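Local coordinates for protein glycoside hydrolase family 5 (PDB 6LA0) that probably hydrolyses beta-glycosidic bonds as a secreted glycoside hydrolase of family 5, and is known as the rutinosidase of Aspergillus oryzae, at residues Ala300-Tyr305 against Ala341-Gln346; Ala310-Asn315 against Phe355-Asp360; Ala335-Asn340 against Gly347-Tyr352. All coordinates share one frame; numbering follows the deposited sequence.

Contact 1 of 3, residues Ala300-Tyr305 against Ala341-Gln346; sequences AIQTLY and ATVNGQ
Gln302 and Val343 press together where strand 294-303 of the TIM barrel runs out into a loop and meets the long loop before helix 355-360. This is the packed part of the contact: the two side chains come from opposite directions, and the CG1 methyl of Val343 sits over the face of the Gln302 amide, 3.6 Å from CD. The Gln302 chain is extended, its CG anti to the backbone N (chi1 -176°), which carries the amide across to the valine. Its OE1 accepts from Trp353 NE1 and Gln349 NE2, so the amide is fixed on its oxygen side, while NE2 meets two waters. Water 2 passes its contact on to Thr342 O, 2.8 Å away. Water 1 takes only a weak bond from NE2, but it also accepts from Asn344 N and donates to Leu304 O.

The looser, more exposed side belongs to Asn344, which lies alongside Leu304 and Tyr305, with its amide and the tyrosine ring only 12° from parallel. Leu304 CG sits over the centre of one face of that ring. Leu304 O is reached both by water 1 and directly by Asn344 ND2, the latter at 2.7 Å with an N-H...O angle of 149°.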
ATOM      1  N   ALA A 300      -6.033  -2.581   9.312  1.00 19.75           N
ATOM      2  CA  ALA A 300      -6.968  -1.649   9.954  1.00 17.98           C
ATOM      3  C   ALA A 300      -7.836  -2.414  10.949  1.00 15.93           C
ATOM      4  O   ALA A 300      -7.939  -3.641  10.880  1.00 19.73           O
ATOM      5  CB  ALA A 300      -7.850  -0.926   8.932  1.00 18.14           C
ATOM      6  N   ILE A 301      -8.506  -1.673  11.845  1.00 15.79           N
ATOM      7  CA  ILE A 301      -9.176  -2.290  12.996  1.00 15.08           C
ATOM      8  C   ILE A 301     -10.688  -2.448  12.829  1.00 16.15           C
ATOM      9  O   ILE A 301     -11.338  -2.925  13.769  1.00 17.36           O
ATOM     10  CB  ILE A 301      -8.903  -1.531  14.316  1.00 16.48           C
ATOM     11  CG1 ILE A 301      -9.430  -0.087  14.251  1.00 17.15           C
ATOM     12  CG2 ILE A 301      -7.419  -1.609  14.687  1.00 17.79           C
ATOM     13  CD1 ILE A 301      -9.719   0.546  15.616  1.00 21.26           C
ATOM     14  N   GLN A 302     -11.279  -2.076  11.695  1.00 20.07           N
ATOM     15  CA  GLN A 302     -12.721  -2.285  11.566  1.00 19.63           C
ATOM     16  C   GLN A 302     -13.013  -3.770  11.457  1.00 17.58           C
ATOM     17  O   GLN A 302     -12.362  -4.479  10.686  1.00 17.20           O
ATOM     18  CB  GLN A 302     -13.311  -1.570  10.350  1.00 17.77           C
ATOM     19  CG  GLN A 302     -14.826  -1.742  10.303  1.00 18.29           C
ATOM     20  CD  GLN A 302     -15.446  -1.558   8.939  1.00 23.28           C
ATOM     21  OE1 GLN A 302     -14.950  -0.793   8.095  1.00 20.36           O
ATOM     22  NE2 GLN A 302     -16.554  -2.256   8.709  1.00 18.62           N
ATOM     23  N   THR A 303     -13.989  -4.248  12.231  1.00 20.42           N
ATOM     24  CA  THR A 303     -14.396  -5.643  12.177  1.00 17.97           C
ATOM     25  C   THR A 303     -15.747  -5.735  11.481  1.00 20.89           C
ATOM     26  O   THR A 303     -16.450  -4.736  11.315  1.00 22.17           O
ATOM     27  CB  THR A 303     -14.460  -6.253  13.583  1.00 21.33           C
ATOM     28  OG1 THR A 303     -15.397  -5.511  14.378  1.00 19.77           O
ATOM     29  CG2 THR A 303     -13.086  -6.184  14.237  1.00 19.12           C
ATOM     30  N   LEU A 304     -16.100  -6.940  11.037  1.00 19.91           N
ATOM     31  CA  LEU A 304     -17.392  -7.075  10.376  1.00 23.70           C
ATOM     32  C   LEU A 304     -18.536  -6.768  11.339  1.00 22.07           C
ATOM     33  O   LEU A 304     -19.491  -6.071  10.967  1.00 24.87           O
ATOM     34  CB  LEU A 304     -17.547  -8.468   9.775  1.00 24.18           C
ATOM     35  CG  LEU A 304     -18.889  -8.760   9.103  1.00 25.88           C
ATOM     36  CD1 LEU A 304     -19.139  -7.784   7.958  1.00 24.01           C
ATOM     37  CD2 LEU A 304     -18.917 -10.192   8.605  1.00 28.72           C
ATOM     38  N   TYR A 305     -18.440  -7.236  12.591  1.00 18.54           N
ATOM     39  CA  TYR A 305     -19.524  -7.106  13.568  1.00 21.33           C
ATOM     40  C   TYR A 305     -19.119  -6.281  14.789  1.00 20.15           C
ATOM     41  O   TYR A 305     -17.941  -6.201  15.148  1.00 19.06           O
ATOM     42  CB  TYR A 305     -20.003  -8.485  14.046  1.00 23.82           C
ATOM     43  CG  TYR A 305     -20.576  -9.351  12.955  1.00 24.86           C
ATOM     44  CD1 TYR A 305     -21.715  -8.964  12.265  1.00 27.42           C
ATOM     45  CD2 TYR A 305     -19.968 -10.552  12.604  1.00 25.99           C
ATOM     46  CE1 TYR A 305     -22.240  -9.754  11.262  1.00 26.52           C
ATOM     47  CE2 TYR A 305     -20.491 -11.348  11.602  1.00 28.48           C
ATOM     48  CZ  TYR A 305     -21.628 -10.941  10.940  1.00 28.68           C
ATOM     49  OH  TYR A 305     -22.161 -11.718   9.940  1.00 29.25           O
ATOM     50  N   ALA A 341     -19.322   5.677   5.020  1.00 24.18           N
ATOM     51  CA  ALA A 341     -20.115   4.452   4.982  1.00 24.90           C
ATOM     52  C   ALA A 341     -20.325   3.916   6.391  1.00 23.01           C
ATOM     53  O   ALA A 341     -19.411   3.925   7.217  1.00 21.88           O
ATOM     54  CB  ALA A 341     -19.420   3.400   4.121  1.00 22.89           C
ATOM     55  N   THR A 342     -21.533   3.453   6.677  1.00 22.56           N
ATOM     56  CA  THR A 342     -21.786   2.960   8.023  1.00 23.12           C
ATOM     57  C   THR A 342     -21.114   1.601   8.219  1.00 24.73           C
ATOM     58  O   THR A 342     -20.799   0.883   7.262  1.00 26.95           O
ATOM     59  CB  THR A 342     -23.288   2.853   8.307  1.00 25.97           C
ATOM     60  OG1 THR A 342     -23.497   2.716   9.723  1.00 22.72           O
ATOM     61  CG2 THR A 342     -23.897   1.650   7.602  1.00 28.68           C
ATOM     62  N   VAL A 343     -20.868   1.266   9.488  1.00 23.77           N
ATOM     63  CA  VAL A 343     -20.352  -0.041   9.879  1.00 20.46           C
ATOM     64  C   VAL A 343     -21.325  -0.643  10.883  1.00 24.72           C
ATOM     65  O   VAL A 343     -22.172   0.051  11.461  1.00 20.66           O
ATOM     66  CB  VAL A 343     -18.937   0.035  10.486  1.00 21.56           C
ATOM     67  CG1 VAL A 343     -18.018   0.864   9.598  1.00 23.96           C
ATOM     68  CG2 VAL A 343     -19.002   0.603  11.895  1.00 20.58           C
ATOM     69  N   ASN A 344     -21.207  -1.956  11.082  1.00 22.74           N
ATOM     70  CA  ASN A 344     -22.047  -2.637  12.060  1.00 21.73           C
ATOM     71  C   ASN A 344     -21.602  -2.242  13.460  1.00 24.48           C
ATOM     72  O   ASN A 344     -20.425  -2.388  13.802  1.00 21.89           O
ATOM     73  CB  ASN A 344     -21.967  -4.152  11.887  1.00 22.14           C
ATOM     74  CG  ASN A 344     -22.582  -4.627  10.590  1.00 25.98           C
ATOM     75  OD1 ASN A 344     -23.551  -4.040  10.097  1.00 25.71           O
ATOM     76  ND2 ASN A 344     -22.008  -5.685  10.012  1.00 23.25           N
ATOM     77  N   GLY A 345     -22.535  -1.741  14.257  1.00 22.84           N
ATOM     78  CA  GLY A 345     -22.224  -1.239  15.585  1.00 21.89           C
ATOM     79  C   GLY A 345     -22.154   0.284  15.611  1.00 23.13           C
ATOM     80  O   GLY A 345     -23.038   0.967  15.085  1.00 22.59           O
ATOM     81  N   GLN A 346     -21.084   0.813  16.203  1.00 21.30           N
ATOM     82  CA  GLN A 346     -20.960   2.246  16.447  1.00 20.84           C
ATOM     83  C   GLN A 346     -20.231   2.949  15.299  1.00 17.63           C
ATOM     84  O   GLN A 346     -19.098   2.591  14.954  1.00 17.46           O
ATOM     85  CB  GLN A 346     -20.242   2.473  17.780  1.00 21.45           C
ATOM     86  CG  GLN A 346     -21.029   1.889  18.978  1.00 19.42           C
ATOM     87  CD  GLN A 346     -20.261   1.896  20.286  1.00 24.71           C
ATOM     88  OE1 GLN A 346     -19.109   2.318  20.347  1.00 22.01           O
ATOM     89  NE2 GLN A 346     -20.902   1.403  21.350  1.00 27.33           N
TER
HETATM   90  O   HOH W   1     -19.216  -3.505   9.806  1.00 18.21           O
HETATM   91  O   HOH W   2     -18.716  -0.856   6.669  1.00 23.15           O

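Contact 2 of 3, residues Ala310-Asn315 against Phe355-Asp360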
ATOM      1  N   ALA A 310     -15.070   2.667  22.018  1.00 19.99           N
ATOM      2  CA  ALA A 310     -14.266   2.625  23.237  1.00 21.05           C
ATOM      3  C   ALA A 310     -13.035   1.745  23.085  1.00 18.76           C
ATOM      4  O   ALA A 310     -11.995   2.033  23.680  1.00 19.88           O
ATOM      5  CB  ALA A 310     -15.109   2.125  24.418  1.00 18.57           C
ATOM      6  N   LEU A 311     -13.123   0.677  22.305  1.00 16.68           N
ATOM      7  CA  LEU A 311     -11.998  -0.249  22.212  1.00 21.52           C
ATOM      8  C   LEU A 311     -10.991   0.119  21.126  1.00 19.96           C
ATOM      9  O   LEU A 311     -10.051  -0.652  20.896  1.00 19.01           O
ATOM     10  CB  LEU A 311     -12.505  -1.680  21.993  1.00 18.86           C
ATOM     11  CG  LEU A 311     -13.178  -2.331  23.209  1.00 22.37           C
ATOM     12  CD1 LEU A 311     -13.743  -3.708  22.847  1.00 21.70           C
ATOM     13  CD2 LEU A 311     -12.197  -2.424  24.370  1.00 19.78           C
ATOM     14  N   ARG A 312     -11.136   1.280  20.470  1.00 22.12           N
ATOM     15  CA  ARG A 312     -10.223   1.613  19.379  1.00 18.18           C
ATOM     16  C   ARG A 312      -8.784   1.744  19.863  1.00 19.02           C
ATOM     17  O   ARG A 312      -7.849   1.278  19.194  1.00 19.05           O
ATOM     18  CB  ARG A 312     -10.662   2.902  18.686  1.00 17.57           C
ATOM     19  CG  ARG A 312     -11.961   2.752  17.919  1.00 19.65           C
ATOM     20  CD  ARG A 312     -12.417   4.083  17.319  1.00 17.49           C
ATOM     21  NE  ARG A 312     -12.817   5.050  18.339  1.00 19.12           N
ATOM     22  CZ  ARG A 312     -13.177   6.300  18.070  1.00 22.43           C
ATOM     23  NH1 ARG A 312     -13.191   6.727  16.813  1.00 18.33           N
ATOM     24  NH2 ARG A 312     -13.527   7.119  19.055  1.00 21.00           N
ATOM     25  N   GLU A 313      -8.577   2.389  21.012  1.00 15.89           N
ATOM     26  CA  GLU A 313      -7.212   2.584  21.490  1.00 17.12           C
ATOM     27  C   GLU A 313      -6.553   1.245  21.818  1.00 18.08           C
ATOM     28  O   GLU A 313      -5.401   0.986  21.425  1.00 20.71           O
ATOM     29  CB  GLU A 313      -7.206   3.508  22.707  1.00 18.44           C
ATOM     30  CG  GLU A 313      -5.809   3.732  23.263  1.00 19.94           C
ATOM     31  CD  GLU A 313      -5.803   4.574  24.514  1.00 28.94           C
ATOM     32  OE1 GLU A 313      -6.769   4.466  25.313  1.00 32.26           O
ATOM     33  OE2 GLU A 313      -4.819   5.330  24.703  1.00 25.09           O
ATOM     34  N   ARG A 314      -7.273   0.374  22.531  1.00 18.83           N
ATOM     35  CA  ARG A 314      -6.708  -0.926  22.884  1.00 17.76           C
ATOM     36  C   ARG A 314      -6.376  -1.730  21.634  1.00 21.67           C
ATOM     37  O   ARG A 314      -5.283  -2.311  21.524  1.00 19.47           O
ATOM     38  CB  ARG A 314      -7.682  -1.693  23.795  1.00 20.20           C
ATOM     39  CG  ARG A 314      -7.177  -3.088  24.215  1.00 24.41           C
ATOM     40  CD  ARG A 314      -8.295  -4.012  24.682  1.00 17.90           C
ATOM     41  NE  ARG A 314      -9.085  -4.557  23.572  1.00 18.38           N
ATOM     42  CZ  ARG A 314     -10.042  -5.474  23.706  1.00 17.68           C
ATOM     43  NH1 ARG A 314     -10.311  -5.996  24.902  1.00 19.05           N
ATOM     44  NH2 ARG A 314     -10.715  -5.899  22.642  1.00 17.83           N
ATOM     45  N   ASN A 315      -7.274  -1.710  20.645  1.00 20.80           N
ATOM     46  CA  ASN A 315      -7.129  -2.580  19.483  1.00 16.93           C
ATOM     47  C   ASN A 315      -6.026  -2.103  18.528  1.00 17.96           C
ATOM     48  O   ASN A 315      -5.250  -2.927  18.026  1.00 18.79           O
ATOM     49  CB  ASN A 315      -8.479  -2.705  18.767  1.00 22.23           C
ATOM     50  CG  ASN A 315      -9.512  -3.502  19.577  1.00 19.69           C
ATOM     51  OD1 ASN A 315      -9.169  -4.278  20.484  1.00 21.42           O
ATOM     52  ND2 ASN A 315     -10.785  -3.324  19.238  1.00 19.22           N
ATOM     53  N   PHE A 355      -6.181   7.284  10.836  1.00 17.97           N
ATOM     54  CA  PHE A 355      -5.090   7.227  11.805  1.00 16.52           C
ATOM     55  C   PHE A 355      -4.890   8.565  12.511  1.00 18.55           C
ATOM     56  O   PHE A 355      -4.402   8.593  13.646  1.00 17.33           O
ATOM     57  CB  PHE A 355      -3.792   6.770  11.121  1.00 19.34           C
ATOM     58  CG  PHE A 355      -2.751   6.275  12.079  1.00 20.50           C
ATOM     59  CD1 PHE A 355      -2.831   5.002  12.610  1.00 20.94           C
ATOM     60  CD2 PHE A 355      -1.709   7.097  12.477  1.00 23.58           C
ATOM     61  CE1 PHE A 355      -1.873   4.545  13.507  1.00 21.73           C
ATOM     62  CE2 PHE A 355      -0.749   6.651  13.369  1.00 19.47           C
ATOM     63  CZ  PHE A 355      -0.828   5.371  13.882  1.00 20.02           C
ATOM     64  N   GLU A 356      -5.265   9.679  11.869  1.00 17.27           N
ATOM     65  CA  GLU A 356      -5.068  10.992  12.485  1.00 19.18           C
ATOM     66  C   GLU A 356      -5.855  11.131  13.787  1.00 19.25           C
ATOM     67  O   GLU A 356      -5.415  11.818  14.718  1.00 17.93           O
ATOM     68  CB  GLU A 356      -5.473  12.100  11.510  1.00 19.38           C
ATOM     69  CG  GLU A 356      -5.359  13.502  12.098  1.00 24.68           C
ATOM     70  CD  GLU A 356      -5.641  14.593  11.079  1.00 23.33           C
ATOM     71  OE1 GLU A 356      -6.580  14.441  10.257  1.00 22.44           O
ATOM     72  OE2 GLU A 356      -4.916  15.607  11.110  1.00 24.63           O
ATOM     73  N   TYR A 357      -7.038  10.523  13.851  1.00 17.38           N
ATOM     74  CA  TYR A 357      -7.836  10.599  15.071  1.00 19.47           C
ATOM     75  C   TYR A 357      -7.135   9.904  16.235  1.00 21.27           C
ATOM     76  O   TYR A 357      -7.144  10.413  17.364  1.00 20.36           O
ATOM     77  CB  TYR A 357      -9.218  10.002  14.814  1.00 17.29           C
ATOM     78  CG  TYR A 357     -10.132  10.055  16.018  1.00 20.58           C
ATOM     79  CD1 TYR A 357     -10.094   9.058  16.986  1.00 19.40           C
ATOM     80  CD2 TYR A 357     -11.029  11.101  16.189  1.00 22.24           C
ATOM     81  CE1 TYR A 357     -10.914   9.100  18.087  1.00 18.19           C
ATOM     82  CE2 TYR A 357     -11.872  11.142  17.305  1.00 21.35           C
ATOM     83  CZ  TYR A 357     -11.802  10.141  18.243  1.00 19.21           C
ATOM     84  OH  TYR A 357     -12.635  10.171  19.354  1.00 20.21           O
ATOM     85  N   PHE A 358      -6.514   8.744  15.978  1.00 22.53           N
ATOM     86  CA  PHE A 358      -5.756   8.061  17.028  1.00 20.13           C
ATOM     87  C   PHE A 358      -4.644   8.956  17.564  1.00 22.83           C
ATOM     88  O   PHE A 358      -4.405   9.015  18.776  1.00 19.84           O
ATOM     89  CB  PHE A 358      -5.132   6.762  16.508  1.00 18.91           C
ATOM     90  CG  PHE A 358      -6.093   5.816  15.850  1.00 19.73           C
ATOM     91  CD1 PHE A 358      -7.441   5.829  16.153  1.00 17.33           C
ATOM     92  CD2 PHE A 358      -5.622   4.884  14.924  1.00 17.80           C
ATOM     93  CE1 PHE A 358      -8.317   4.932  15.550  1.00 18.41           C
ATOM     94  CE2 PHE A 358      -6.485   3.996  14.305  1.00 19.17           C
ATOM     95  CZ  PHE A 358      -7.838   4.022  14.616  1.00 20.72           C
ATOM     96  N   ILE A 359      -3.939   9.652  16.663  1.00 17.62           N
ATOM     97  CA  ILE A 359      -2.886  10.576  17.076  1.00 17.09           C
ATOM     98  C   ILE A 359      -3.473  11.716  17.895  1.00 18.21           C
ATOM     99  O   ILE A 359      -2.935  12.094  18.942  1.00 18.63           O
ATOM    100  CB  ILE A 359      -2.146  11.128  15.842  1.00 19.61           C
ATOM    101  CG1 ILE A 359      -1.225  10.073  15.203  1.00 18.60           C
ATOM    102  CG2 ILE A 359      -1.362  12.397  16.208  1.00 22.01           C
ATOM    103  CD1 ILE A 359      -0.517  10.616  13.967  1.00 19.81           C
ATOM    104  N   ASP A 360      -4.559  12.321  17.392  1.00 21.85           N
ATOM    105  CA  ASP A 360      -5.110  13.524  18.016  1.00 21.77           C
ATOM    106  C   ASP A 360      -5.708  13.250  19.393  1.00 24.45           C
ATOM    107  O   ASP A 360      -5.783  14.163  20.218  1.00 24.85           O
ATOM    108  CB  ASP A 360      -6.182  14.148  17.119  1.00 20.90           C
ATOM    109  CG  ASP A 360      -5.606  14.904  15.938  1.00 22.13           C
ATOM    110  OD1 ASP A 360      -4.391  15.219  15.932  1.00 24.37           O
ATOM    111  OD2 ASP A 360      -6.387  15.186  15.006  1.00 25.83           O
TER
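The guanidinium of Arg312 is gripped through all three of its nitrogens where it meets Tyr357: NE donates to Phe309 O, NH1 to Asp351 O, and NH2 gives a weak, bent bond to Tyr357 OH at 3.2 Å. Arg312 thereby joins helix 312-326 to helix 355-360 on the outside of the TIM barrel. Its chain bends at chi3 (-68°), and the two side chains cross at about a right angle, yet guanidinium and ring are tilted only 31° against each other. CE1 of Tyr357 lies over one face of the guanidinium, 3.6 Å from CZ of Arg312, so the groups overlap without a flat stack. Nearer the backbone, CB of Arg312 meets CE1 of Phe358 at 4.4 Å, next to Ile301 of strand 294-303.

Within segment 310-315, Arg314 comes side-on to Asn315 OD1 with NE and NH2, each at 3.1 Å, the oxygen lying in the guanidinium plane. Leu311, at the N-cap position of helix 312-326, lays CD2 over the centre of one face of the Arg314 guanidinium, 3.8 Å above its plane. Asn315 ND2 and Arg314 NH2 also donate to Ser272 O and Glu273 O, which ties this helix start to the chain just before helix 275-285. For Arg312 itself, the two backbone carbonyls and the tyrosine ring over the guanidinium probably stabilise its positive charge.

Contact 3 of 3, residues Ala335-Asn340 against Gly347-Tyr352; sequences AKFSGN and GTQADY. With NAG (2-acetamido-2-deoxy-beta-D-glucopyranose), chain F.
Phe337 meets Gln349 and Ala350 as the chain leaving strand 329-332 of the TIM barrel folds against a short turn of the same loop. With CG anti to the backbone N (chi1 -171°), its ring reaches CE1 to within 3.8 Å of Gln349 CB and CD1 to 3.8 Å of Ala350 CA. The ring plane and the Gln349 amide are 86° apart, nearly perpendicular, and the Phe337 ring also stacks with Trp353. At Ser338 the backbone takes over, its carbonyl carbon lying 4.0 Å from Ala350 CB. Gly339 brings the chain in close, its O 3.1 Å from that same methyl. Asn340 then presents its O to CG2 of Thr348 at 3.7 Å, while its own side chain points away from segment 347-352: ND2 is bonded covalently to C1 of the N-acetylglucosamine, and OD1 is hydrogen-bonded to Ser36 OG.

The opposing turn is held from within. Thr348 OG1 accepts from Ala350 N in an ST turn, and Thr348 N donates nearly straight (174°) to the anti lone pair of Asp351 OD2. Bonds inside the turn fix its shape, and the contact itself rests mainly on apolar groups and a close carbonyl. Asn340 thus packs on the turn by its backbone O, while the hold of Ser36 OG on OD1 probably fixes the amide plane of the glycosylated side chain.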
ATOM      1  N   ALA A 335      -3.466   7.197   6.605  1.00 16.83           N
ATOM      2  CA  ALA A 335      -3.129   8.350   7.445  1.00 14.64           C
ATOM      3  C   ALA A 335      -4.342   9.239   7.707  1.00 20.86           C
ATOM      4  O   ALA A 335      -4.595   9.648   8.854  1.00 16.83           O
ATOM      5  CB  ALA A 335      -2.003   9.161   6.806  1.00 19.54           C
ATOM      6  N   LYS A 336      -5.084   9.583   6.644  1.00 19.66           N
ATOM      7  CA  LYS A 336      -6.281  10.421   6.718  1.00 19.84           C
ATOM      8  C   LYS A 336      -7.424   9.767   5.946  1.00 22.58           C
ATOM      9  O   LYS A 336      -7.238   9.290   4.822  1.00 22.14           O
ATOM     10  CB  LYS A 336      -6.006  11.823   6.147  1.00 19.66           C
ATOM     11  CG  LYS A 336      -4.881  12.558   6.858  1.00 24.86           C
ATOM     12  CD  LYS A 336      -4.617  13.914   6.228  1.00 30.51           C
ATOM     13  CE  LYS A 336      -5.452  15.002   6.885  1.00 30.75           C
ATOM     14  NZ  LYS A 336      -5.097  16.388   6.384  1.00 29.72           N
ATOM     15  N   PHE A 337      -8.616   9.780   6.540  1.00 15.07           N
ATOM     16  CA  PHE A 337      -9.756   9.031   6.023  1.00 16.45           C
ATOM     17  C   PHE A 337     -11.036   9.717   6.483  1.00 22.32           C
ATOM     18  O   PHE A 337     -11.229   9.911   7.690  1.00 21.84           O
ATOM     19  CB  PHE A 337      -9.724   7.579   6.535  1.00 17.09           C
ATOM     20  CG  PHE A 337     -10.733   6.657   5.886  1.00 15.07           C
ATOM     21  CD1 PHE A 337     -12.075   6.708   6.237  1.00 15.54           C
ATOM     22  CD2 PHE A 337     -10.318   5.692   4.975  1.00 17.39           C
ATOM     23  CE1 PHE A 337     -12.998   5.847   5.670  1.00 15.73           C
ATOM     24  CE2 PHE A 337     -11.246   4.819   4.404  1.00 18.22           C
ATOM     25  CZ  PHE A 337     -12.583   4.914   4.745  1.00 19.21           C
ATOM     26  N   SER A 338     -11.925  10.040   5.530  1.00 17.25           N
ATOM     27  CA  SER A 338     -13.191  10.681   5.855  1.00 20.57           C
ATOM     28  C   SER A 338     -14.408  10.007   5.222  1.00 22.65           C
ATOM     29  O   SER A 338     -15.504  10.575   5.279  1.00 23.58           O
ATOM     30  CB  SER A 338     -13.148  12.160   5.450  1.00 25.15           C
ATOM     31  OG  SER A 338     -13.008  12.278   4.054  1.00 25.72           O
ATOM     32  N   GLY A 339     -14.268   8.815   4.650  1.00 20.22           N
ATOM     33  CA  GLY A 339     -15.439   8.127   4.120  1.00 23.26           C
ATOM     34  C   GLY A 339     -16.477   7.846   5.200  1.00 24.88           C
ATOM     35  O   GLY A 339     -16.145   7.493   6.334  1.00 21.43           O
ATOM     36  N   ASN A 340     -17.762   7.973   4.836  1.00 22.57           N
ATOM     37  CA  ASN A 340     -18.838   7.948   5.827  1.00 25.12           C
ATOM     38  C   ASN A 340     -19.755   6.735   5.706  1.00 25.94           C
ATOM     39  O   ASN A 340     -20.871   6.765   6.234  1.00 23.93           O
ATOM     40  CB  ASN A 340     -19.676   9.228   5.758  1.00 25.18           C
ATOM     41  CG  ASN A 340     -20.266   9.479   4.385  1.00 24.23           C
ATOM     42  OD1 ASN A 340     -20.124   8.678   3.466  1.00 26.45           O
ATOM     43  ND2 ASN A 340     -20.951  10.606   4.247  1.00 31.17           N
ATOM     44  N   GLY A 347     -20.882   3.955  14.714  1.00 17.61           N
ATOM     45  CA  GLY A 347     -20.189   4.914  13.870  1.00 16.72           C
ATOM     46  C   GLY A 347     -20.126   4.542  12.402  1.00 18.31           C
ATOM     47  O   GLY A 347     -20.935   3.778  11.870  1.00 21.18           O
ATOM     48  N   THR A 348     -19.140   5.138  11.728  1.00 16.02           N
ATOM     49  CA  THR A 348     -18.892   4.932  10.307  1.00 19.07           C
ATOM     50  C   THR A 348     -17.440   4.494  10.117  1.00 16.29           C
ATOM     51  O   THR A 348     -16.641   4.506  11.051  1.00 17.47           O
ATOM     52  CB  THR A 348     -19.137   6.213   9.494  1.00 17.64           C
ATOM     53  OG1 THR A 348     -18.038   7.099   9.714  1.00 19.09           O
ATOM     54  CG2 THR A 348     -20.431   6.918   9.919  1.00 19.56           C
ATOM     55  N   GLN A 349     -17.066   4.179   8.872  1.00 23.29           N
ATOM     56  CA  GLN A 349     -15.677   3.788   8.620  1.00 17.04           C
ATOM     57  C   GLN A 349     -14.701   4.885   9.038  1.00 20.87           C
ATOM     58  O   GLN A 349     -13.572   4.586   9.448  1.00 17.73           O
ATOM     59  CB  GLN A 349     -15.473   3.435   7.140  1.00 18.72           C
ATOM     60  CG  GLN A 349     -16.256   2.199   6.681  1.00 20.42           C
ATOM     61  CD  GLN A 349     -15.778   1.673   5.339  1.00 24.01           C
ATOM     62  OE1 GLN A 349     -15.825   2.382   4.338  1.00 21.12           O
ATOM     63  NE2 GLN A 349     -15.316   0.419   5.311  1.00 21.19           N
ATOM     64  N   ALA A 350     -15.120   6.157   8.976  1.00 16.73           N
ATOM     65  CA  ALA A 350     -14.195   7.240   9.298  1.00 19.94           C
ATOM     66  C   ALA A 350     -13.788   7.241  10.760  1.00 16.64           C
ATOM     67  O   ALA A 350     -12.767   7.851  11.104  1.00 19.14           O
ATOM     68  CB  ALA A 350     -14.802   8.600   8.936  1.00 19.66           C
ATOM     69  N   ASP A 351     -14.534   6.549  11.623  1.00 21.36           N
ATOM     70  CA  ASP A 351     -14.149   6.425  13.016  1.00 17.97           C
ATOM     71  C   ASP A 351     -13.090   5.343  13.241  1.00 18.20           C
ATOM     72  O   ASP A 351     -12.457   5.334  14.303  1.00 19.27           O
ATOM     73  CB  ASP A 351     -15.405   6.157  13.869  1.00 17.62           C
ATOM     74  CG  ASP A 351     -16.482   7.259  13.701  1.00 18.14           C
ATOM     75  OD1 ASP A 351     -16.175   8.414  14.046  1.00 19.36           O
ATOM     76  OD2 ASP A 351     -17.605   6.973  13.209  1.00 15.10           O
ATOM     77  N   TYR A 352     -12.837   4.472  12.254  1.00 19.29           N
ATOM     78  CA  TYR A 352     -11.932   3.339  12.424  1.00 21.11           C
ATOM     79  C   TYR A 352     -10.758   3.303  11.459  1.00 18.53           C
ATOM     80  O   TYR A 352      -9.767   2.616  11.757  1.00 18.24           O
ATOM     81  CB  TYR A 352     -12.709   2.016  12.304  1.00 16.59           C
ATOM     82  CG  TYR A 352     -13.818   1.949  13.315  1.00 17.19           C
ATOM     83  CD1 TYR A 352     -13.598   1.404  14.572  1.00 17.91           C
ATOM     84  CD2 TYR A 352     -15.083   2.458  13.026  1.00 19.30           C
ATOM     85  CE1 TYR A 352     -14.607   1.361  15.515  1.00 20.96           C
ATOM     86  CE2 TYR A 352     -16.114   2.418  13.973  1.00 17.66           C
ATOM     87  CZ  TYR A 352     -15.863   1.864  15.213  1.00 21.92           C
ATOM     88  OH  TYR A 352     -16.861   1.816  16.158  1.00 19.37           O
TER
HETATM   89  C1  NAG F 404     -21.523  11.010   2.995  1.00 28.17           C
HETATM   90  C2  NAG F 404     -23.002  11.406   3.095  1.00 24.45           C
HETATM   91  C3  NAG F 404     -23.455  12.140   1.829  1.00 30.98           C
HETATM   92  C4  NAG F 404     -22.511  13.284   1.484  1.00 33.11           C
HETATM   93  C5  NAG F 404     -21.075  12.775   1.428  1.00 33.05           C
HETATM   94  C6  NAG F 404     -20.063  13.877   1.221  1.00 31.01           C
HETATM   95  C7  NAG F 404     -24.393   9.941   4.497  1.00 27.91           C
HETATM   96  C8  NAG F 404     -25.218   8.687   4.540  1.00 26.52           C
HETATM   97  N2  NAG F 404     -23.831  10.233   3.318  1.00 27.40           N
HETATM   98  O3  NAG F 404     -24.770  12.643   2.033  1.00 27.96           O
HETATM   99  O4  NAG F 404     -22.857  13.840   0.220  1.00 35.29           O
HETATM  100  O5  NAG F 404     -20.743  12.147   2.673  1.00 28.04           O
HETATM  101  O6  NAG F 404     -20.101  14.834   2.273  1.00 31.49           O
HETATM  102  O7  NAG F 404     -24.239  10.653   5.484  1.00 27.13           O

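All three contacts involve the long loop after strand 329-332 or the helix 355-360 that follows it. Contact 2 is the buried one, where helix 312-326 meets helix 355-360 through a charged and aromatic pair, while contacts 1 and 3 are only partly buried. Contact 1 relies on water and amide bonds at a strand end; contact 3 relies on apolar packing beside a glycan. Segment 341-346 of contact 1 is the bend joining the two segments of contact 3, Ala341 O lying 2.9 Å from Gln349 N. Ile301, in the 300-305 segment, packs by CD1 on CG of Arg312 at 3.9 Å, so the strand of contact 1 backs onto contact 2.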